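PDB 4EF1: pheromone cOB1/lipoprotein, YaeC family from Enterococcus faecalis, which probably binds methionine outside the cell as the lipid-anchored receptor of an ABC importer, and is also the precursor of the sex pheromone cOB1. Local coordinates for residues P62-A67 / Y73-A78; K46-E49 / A55-F58. One frame throughout, in Å; residues are numbered along the deposited sequence. Where two conformers were deposited one is given.

Interaction 1: P62-A67 / Y73-A78. With MSE (selenomethionine), chain C.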
loop_
_atom_site.group_PDB
_atom_site.type_symbol
_atom_site.label_atom_id
_atom_site.label_comp_id
_atom_site.label_asym_id
_atom_site.label_seq_id
_atom_site.Cartn_x
_atom_site.Cartn_y
_atom_site.Cartn_z
ATOM N N PRO A 62 -8.973 3.234 0.423
ATOM C CA PRO A 62 -9.804 2.556 -0.583
ATOM C C PRO A 62 -9.853 1.012 -0.416
ATOM O O PRO A 62 -10.917 0.401 -0.562
ATOM C CB PRO A 62 -9.169 3.008 -1.907
ATOM C CG PRO A 62 -8.529 4.317 -1.602
ATOM C CD PRO A 62 -8.006 4.170 -0.188
ATOM N N PHE A 63 -8.726 0.397 -0.041
ATOM C CA PHE A 63 -8.693 -1.024 0.202
ATOM C C PHE A 63 -9.567 -1.344 1.439
ATOM O O PHE A 63 -10.352 -2.269 1.420
ATOM C CB PHE A 63 -7.262 -1.508 0.441
ATOM C CG PHE A 63 -7.161 -2.997 0.641
ATOM C CD1 PHE A 63 -7.361 -3.544 1.882
ATOM C CD2 PHE A 63 -6.850 -3.834 -0.420
ATOM C CE1 PHE A 63 -7.289 -4.923 2.079
ATOM C CE2 PHE A 63 -6.767 -5.209 -0.241
ATOM C CZ PHE A 63 -6.978 -5.761 1.016
ATOM N N PHE A 64 -9.351 -0.570 2.510
ATOM C CA PHE A 64 -10.109 -0.685 3.775
ATOM C C PHE A 64 -11.631 -0.672 3.501
ATOM O O PHE A 64 -12.382 -1.553 4.006
ATOM C CB PHE A 64 -9.679 0.476 4.715
ATOM C CG PHE A 64 -10.456 0.584 5.998
ATOM C CD1 PHE A 64 -10.124 -0.193 7.092
ATOM C CD2 PHE A 64 -11.492 1.503 6.127
ATOM C CE1 PHE A 64 -10.838 -0.097 8.271
ATOM C CE2 PHE A 64 -12.210 1.613 7.306
ATOM C CZ PHE A 64 -11.890 0.806 8.384
ATOM N N ASN A 65 -12.090 0.315 2.736
ATOM C CA ASN A 65 -13.551 0.447 2.444
ATOM C C ASN A 65 -14.089 -0.764 1.672
ATOM O O ASN A 65 -15.211 -1.264 1.939
ATOM C CB ASN A 65 -13.854 1.728 1.656
ATOM C CG ASN A 65 -13.635 3.015 2.464
ATOM O OD1 ASN A 65 -13.514 3.001 3.685
ATOM N ND2 ASN A 65 -13.536 4.132 1.759
ATOM N N GLU A 66 -13.317 -1.226 0.699
ATOM C CA GLU A 66 -13.722 -2.437 -0.041
ATOM C C GLU A 66 -13.823 -3.663 0.890
ATOM O O GLU A 66 -14.770 -4.420 0.791
ATOM C CB GLU A 66 -12.752 -2.725 -1.151
ATOM C CG GLU A 66 -13.149 -4.003 -1.842
ATOM C CD GLU A 66 -12.229 -4.337 -2.923
ATOM O OE1 GLU A 66 -11.101 -4.786 -2.582
ATOM O OE2 GLU A 66 -12.642 -4.178 -4.081
ATOM N N ALA A 67 -12.815 -3.841 1.755
ATOM C CA ALA A 67 -12.763 -4.936 2.692
ATOM C C ALA A 67 -13.938 -4.887 3.685
ATOM O O ALA A 67 -14.523 -5.925 3.997
ATOM C CB ALA A 67 -11.404 -4.962 3.433
ATOM N N TYR A 73 -16.983 -6.072 7.972
ATOM C CA TYR A 73 -16.106 -5.826 9.114
ATOM C C TYR A 73 -16.528 -4.547 9.822
ATOM O O TYR A 73 -16.673 -3.527 9.175
ATOM C CB TYR A 73 -14.660 -5.644 8.679
ATOM C CG TYR A 73 -13.940 -6.835 8.139
ATOM C CD1 TYR A 73 -14.039 -8.083 8.744
ATOM C CD2 TYR A 73 -13.072 -6.691 7.066
ATOM C CE1 TYR A 73 -13.341 -9.166 8.259
ATOM C CE2 TYR A 73 -12.361 -7.762 6.580
ATOM C CZ TYR A 73 -12.487 -8.988 7.199
ATOM O OH TYR A 73 -11.795 -10.013 6.684
ATOM N N ASP A 74 -16.665 -4.602 11.145
ATOM C CA ASP A 74 -17.053 -3.445 11.956
ATOM C C ASP A 74 -15.759 -2.790 12.489
ATOM O O ASP A 74 -15.415 -2.905 13.665
ATOM C CB ASP A 74 -18.008 -3.923 13.060
ATOM C CG ASP A 74 -18.571 -2.795 13.906
ATOM O OD1 ASP A 74 -18.663 -1.656 13.405
ATOM O OD2 ASP A 74 -18.930 -3.076 15.087
ATOM N N PHE A 75 -15.037 -2.116 11.588
ATOM C CA PHE A 75 -13.767 -1.465 11.882
ATOM C C PHE A 75 -13.839 0.048 11.688
ATOM O O PHE A 75 -14.783 0.570 11.105
ATOM C CB PHE A 75 -12.685 -1.931 10.909
ATOM C CG PHE A 75 -12.383 -3.405 10.911
ATOM C CD1 PHE A 75 -12.727 -4.262 11.972
ATOM C CD2 PHE A 75 -11.638 -3.924 9.858
ATOM C CE1 PHE A 75 -12.389 -5.613 11.933
ATOM C CE2 PHE A 75 -11.322 -5.280 9.812
ATOM C CZ PHE A 75 -11.680 -6.118 10.853
ATOM N N VAL A 76 -12.811 0.736 12.172
ATOM C CA VAL A 76 -12.650 2.178 11.980
ATOM C C VAL A 76 -11.181 2.513 11.633
ATOM O O VAL A 76 -10.257 1.799 11.919
ATOM C CB VAL A 76 -13.131 3.034 13.204
ATOM C CG1 VAL A 76 -14.616 2.935 13.411
ATOM C CG2 VAL A 76 -12.386 2.650 14.481
ATOM N N ASN A 77 -11.017 3.619 10.943
ATOM C CA ASN A 77 -9.723 4.166 10.592
ATOM C C ASN A 77 -9.203 5.032 11.730
ATOM O O ASN A 77 -9.739 6.123 11.980
ATOM C CB ASN A 77 -9.903 4.986 9.315
ATOM C CG ASN A 77 -8.668 5.696 8.873
ATOM O OD1 ASN A 77 -7.562 5.574 9.455
ATOM N ND2 ASN A 77 -8.835 6.436 7.786
ATOM N N ALA A 78 -8.134 4.570 12.381
ATOM C CA ALA A 78 -7.501 5.328 13.473
ATOM C C ALA A 78 -6.518 6.422 13.016
ATOM O O ALA A 78 -6.021 7.185 13.849
ATOM C CB ALA A 78 -6.798 4.381 14.422
HETATM N N MSE C 301 1.306 -1.019 1.445
HETATM C CA MSE C 301 0.334 -1.100 0.282
HETATM C C MSE C 301 0.326 0.168 -0.575
HETATM O O MSE C 301 0.322 1.281 -0.027
HETATM O OXT MSE C 301 0.241 0.089 -1.831
HETATM C CB MSE C 301 -1.081 -1.450 0.741
HETATM C CG MSE C 301 -2.089 -1.719 -0.382
HETATM SE SE MSE C 301 -3.873 -1.865 0.322
HETATM C CE MSE C 301 -3.710 -3.578 1.324
#
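F64 of helix 61-71 reaches across to strand 75-83 and lays the far end of its ring against the backbone there. CE1 of F64 lies 3.7 Å from CB of F75. CZ of F64 comes equally close, 3.7 Å, to the carbonyl carbon of V76. The ring thus meets the strand with its outer carbons. With CG opposite the backbone N (chi1 174°), the ring is carried out from the helix toward the strand. I204 and A206 of the adjoining strand 203-208 also touch the F64 side chain, so it packs on two strands of the sheet.

A67 makes the second meeting, about one turn further along the helix. Its carbonyl O sits 3.5 Å from CD2 of Y73, while its methyl CB is 4.3 Å from CE2 of the same ring. That O also accepts a hydrogen bond from ND2 of N71. CE1 of F64 lies at the edge of the F75 ring, near its plane, and CB of Y73 sits 3.5 Å above the centre of one F75 face. N45 of helix 43-50 touches A67, Y73 and F75.

On the same helix, F63 turns to the ligand. The methyl CE of the bound selenomethionine lies 3.4 Å above the F63 ring, over its centre, a CH-pi contact. The selenium itself is 3.4 Å from CB of F63.

Helix and strand run nearly antiparallel, at 168°, and their axes come within 10.1 Å. This is a helix packed on the mixed sheet of a periplasmic-binding-protein lobe, with its first turn lining the ligand pocket.

Interaction 2: K46-E49 / A55-F58. With MSE (selenomethionine), chain C.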
loop_
_atom_site.group_PDB
_atom_site.type_symbol
_atom_site.label_atom_id
_atom_site.label_comp_id
_atom_site.label_asym_id
_atom_site.label_seq_id
_atom_site.Cartn_x
_atom_site.Cartn_y
_atom_site.Cartn_z
ATOM N N LYS A 46 -8.776 -10.350 8.882
ATOM C CA LYS A 46 -9.387 -11.480 9.593
ATOM C C LYS A 46 -8.924 -11.476 11.047
ATOM O O LYS A 46 -9.732 -11.596 11.967
ATOM C CB LYS A 46 -9.063 -12.843 8.945
ATOM C CG LYS A 46 -9.741 -13.079 7.589
ATOM C CD LYS A 46 -9.646 -14.526 7.091
ATOM C CE LYS A 46 -10.449 -14.733 5.809
ATOM N NZ LYS A 46 -11.908 -14.474 5.974
ATOM N N ALA A 47 -7.624 -11.329 11.251
ATOM C CA ALA A 47 -7.027 -11.303 12.599
ATOM C C ALA A 47 -7.565 -10.177 13.525
ATOM O O ALA A 47 -7.729 -10.370 14.722
ATOM C CB ALA A 47 -5.498 -11.240 12.491
ATOM N N LEU A 48 -7.796 -8.985 12.957
ATOM C CA LEU A 48 -8.351 -7.862 13.696
ATOM C C LEU A 48 -9.783 -8.148 14.109
ATOM O O LEU A 48 -10.161 -7.937 15.256
ATOM C CB LEU A 48 -8.238 -6.558 12.895
ATOM C CG LEU A 48 -8.847 -5.282 13.493
ATOM C CD1 LEU A 48 -8.122 -4.989 14.815
ATOM C CD2 LEU A 48 -8.706 -4.126 12.507
ATOM N N GLU A 49 -10.576 -8.702 13.210
ATOM C CA GLU A 49 -11.940 -9.067 13.583
ATOM C C GLU A 49 -11.979 -10.140 14.663
ATOM O O GLU A 49 -12.804 -10.062 15.573
ATOM C CB GLU A 49 -12.707 -9.546 12.362
ATOM C CG GLU A 49 -14.129 -9.973 12.690
ATOM C CD GLU A 49 -14.881 -10.443 11.478
ATOM O OE1 GLU A 49 -14.412 -11.399 10.822
ATOM O OE2 GLU A 49 -15.951 -9.875 11.208
ATOM N N ALA A 55 -4.977 -4.133 16.563
ATOM C CA ALA A 55 -4.932 -3.121 15.494
ATOM C C ALA A 55 -4.192 -3.724 14.304
ATOM O O ALA A 55 -3.472 -4.743 14.450
ATOM C CB ALA A 55 -4.201 -1.876 15.967
ATOM N N ASN A 56 -4.357 -3.119 13.144
ATOM C CA ASN A 56 -3.490 -3.468 12.023
ATOM C C ASN A 56 -2.942 -2.230 11.319
ATOM O O ASN A 56 -3.442 -1.098 11.473
ATOM C CB ASN A 56 -4.073 -4.577 11.119
ATOM C CG ASN A 56 -5.286 -4.131 10.313
ATOM O OD1 ASN A 56 -5.351 -2.991 9.786
ATOM N ND2 ASN A 56 -6.226 -5.047 10.155
ATOM N N TYR A 57 -1.848 -2.458 10.608
ATOM C CA TYR A 57 -1.094 -1.442 9.921
ATOM C C TYR A 57 -0.535 -2.063 8.620
ATOM O O TYR A 57 0.567 -2.628 8.597
ATOM C CB TYR A 57 0.053 -0.993 10.842
ATOM C CG TYR A 57 0.966 0.093 10.279
ATOM C CD1 TYR A 57 0.509 1.091 9.389
ATOM C CD2 TYR A 57 2.303 0.154 10.682
ATOM C CE1 TYR A 57 1.377 2.106 8.913
ATOM C CE2 TYR A 57 3.156 1.142 10.215
ATOM C CZ TYR A 57 2.717 2.107 9.334
ATOM O OH TYR A 57 3.638 3.057 8.950
ATOM N N PHE A 58 -1.308 -1.934 7.540
ATOM C CA PHE A 58 -0.941 -2.522 6.243
ATOM C C PHE A 58 -1.714 -1.950 5.043
ATOM O O PHE A 58 -1.256 -2.097 3.914
ATOM C CB PHE A 58 -1.119 -4.068 6.287
ATOM C CG PHE A 58 -2.515 -4.514 5.983
ATOM C CD1 PHE A 58 -3.506 -4.423 6.944
ATOM C CD2 PHE A 58 -2.831 -5.036 4.747
ATOM C CE1 PHE A 58 -4.786 -4.822 6.662
ATOM C CE2 PHE A 58 -4.124 -5.431 4.455
ATOM C CZ PHE A 58 -5.097 -5.330 5.414
HETATM N N MSE C 301 1.306 -1.019 1.445
HETATM C CA MSE C 301 0.334 -1.100 0.282
HETATM C C MSE C 301 0.326 0.168 -0.575
HETATM O O MSE C 301 0.322 1.281 -0.027
HETATM O OXT MSE C 301 0.241 0.089 -1.831
HETATM C CB MSE C 301 -1.081 -1.450 0.741
HETATM C CG MSE C 301 -2.089 -1.719 -0.382
HETATM SE SE MSE C 301 -3.873 -1.865 0.322
HETATM C CE MSE C 301 -3.710 -3.578 1.324
#
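The contact leads from the helix-on-sheet packing of a periplasmic-binding-protein lobe to the wall of its ligand pocket. Helix 43-50 meets the start of strand 55-60, the strand whose corner at F58 touches the bound selenomethionine. L48 makes the whole contact from the helix side. Its two methyls divide the work. CD1 rests on the backbone of A55, 3.7 Å from N. CD2 lies against the amide end of N56, 3.5 Å from ND2, and CB of L48 is also 3.7 Å from that nitrogen. The L48 and N56 side chains cross at about a right angle. The chi1 of L48, 177°, holds its CG trans to N and sends both methyls to the strand.

The CB of N56 points toward the helix, which brings ND2 to L48. The polar end of N56 is held by neighbours just outside the two segments. ND2 is hydrogen-bonded to OD1 of N45 and weakly to O of P44, both on the same helix as L48. OD1 has a weak bond with NE2 of Q59, itself a pocket residue.

Two residues on, F58 reaches the ligand. Its CE2 is 3.7 Å from the methyl CE of selenomethionine, which meets the ring obliquely, and its O is 3.2 Å from CB of the ligand. CG of N56 lies at the edge of the F58 ring, in its plane.

The chemistry is therefore mixed. Leucine methyls give only van der Waals contact, while the buried amide is tied to helix 43-50 through N45. The bonds of N56, two of them weak, should limit rotation of its amide beside the F58 ring.

Overall arrangement
Interactions 1 and 2 lie in series along the chain, their centres about 10 Å apart on the same side of the chain's centre. Strand 55-60 runs directly into helix 61-71, and both contacts reach the same six-stranded sheet. They also touch each other: CZ of F75 is 3.7 Å from N of E49, and CE1 of F75 is 3.9 Å from CG of L48. CE1 of Y73 lies 3.6 Å from OE1 of E49. Each contact sends one phenylalanine, F63 or F58, to the selenomethionine methyl. E84, R116, N176 and N203 hydrogen-bond the ligand, while the two rings meet its methyl end.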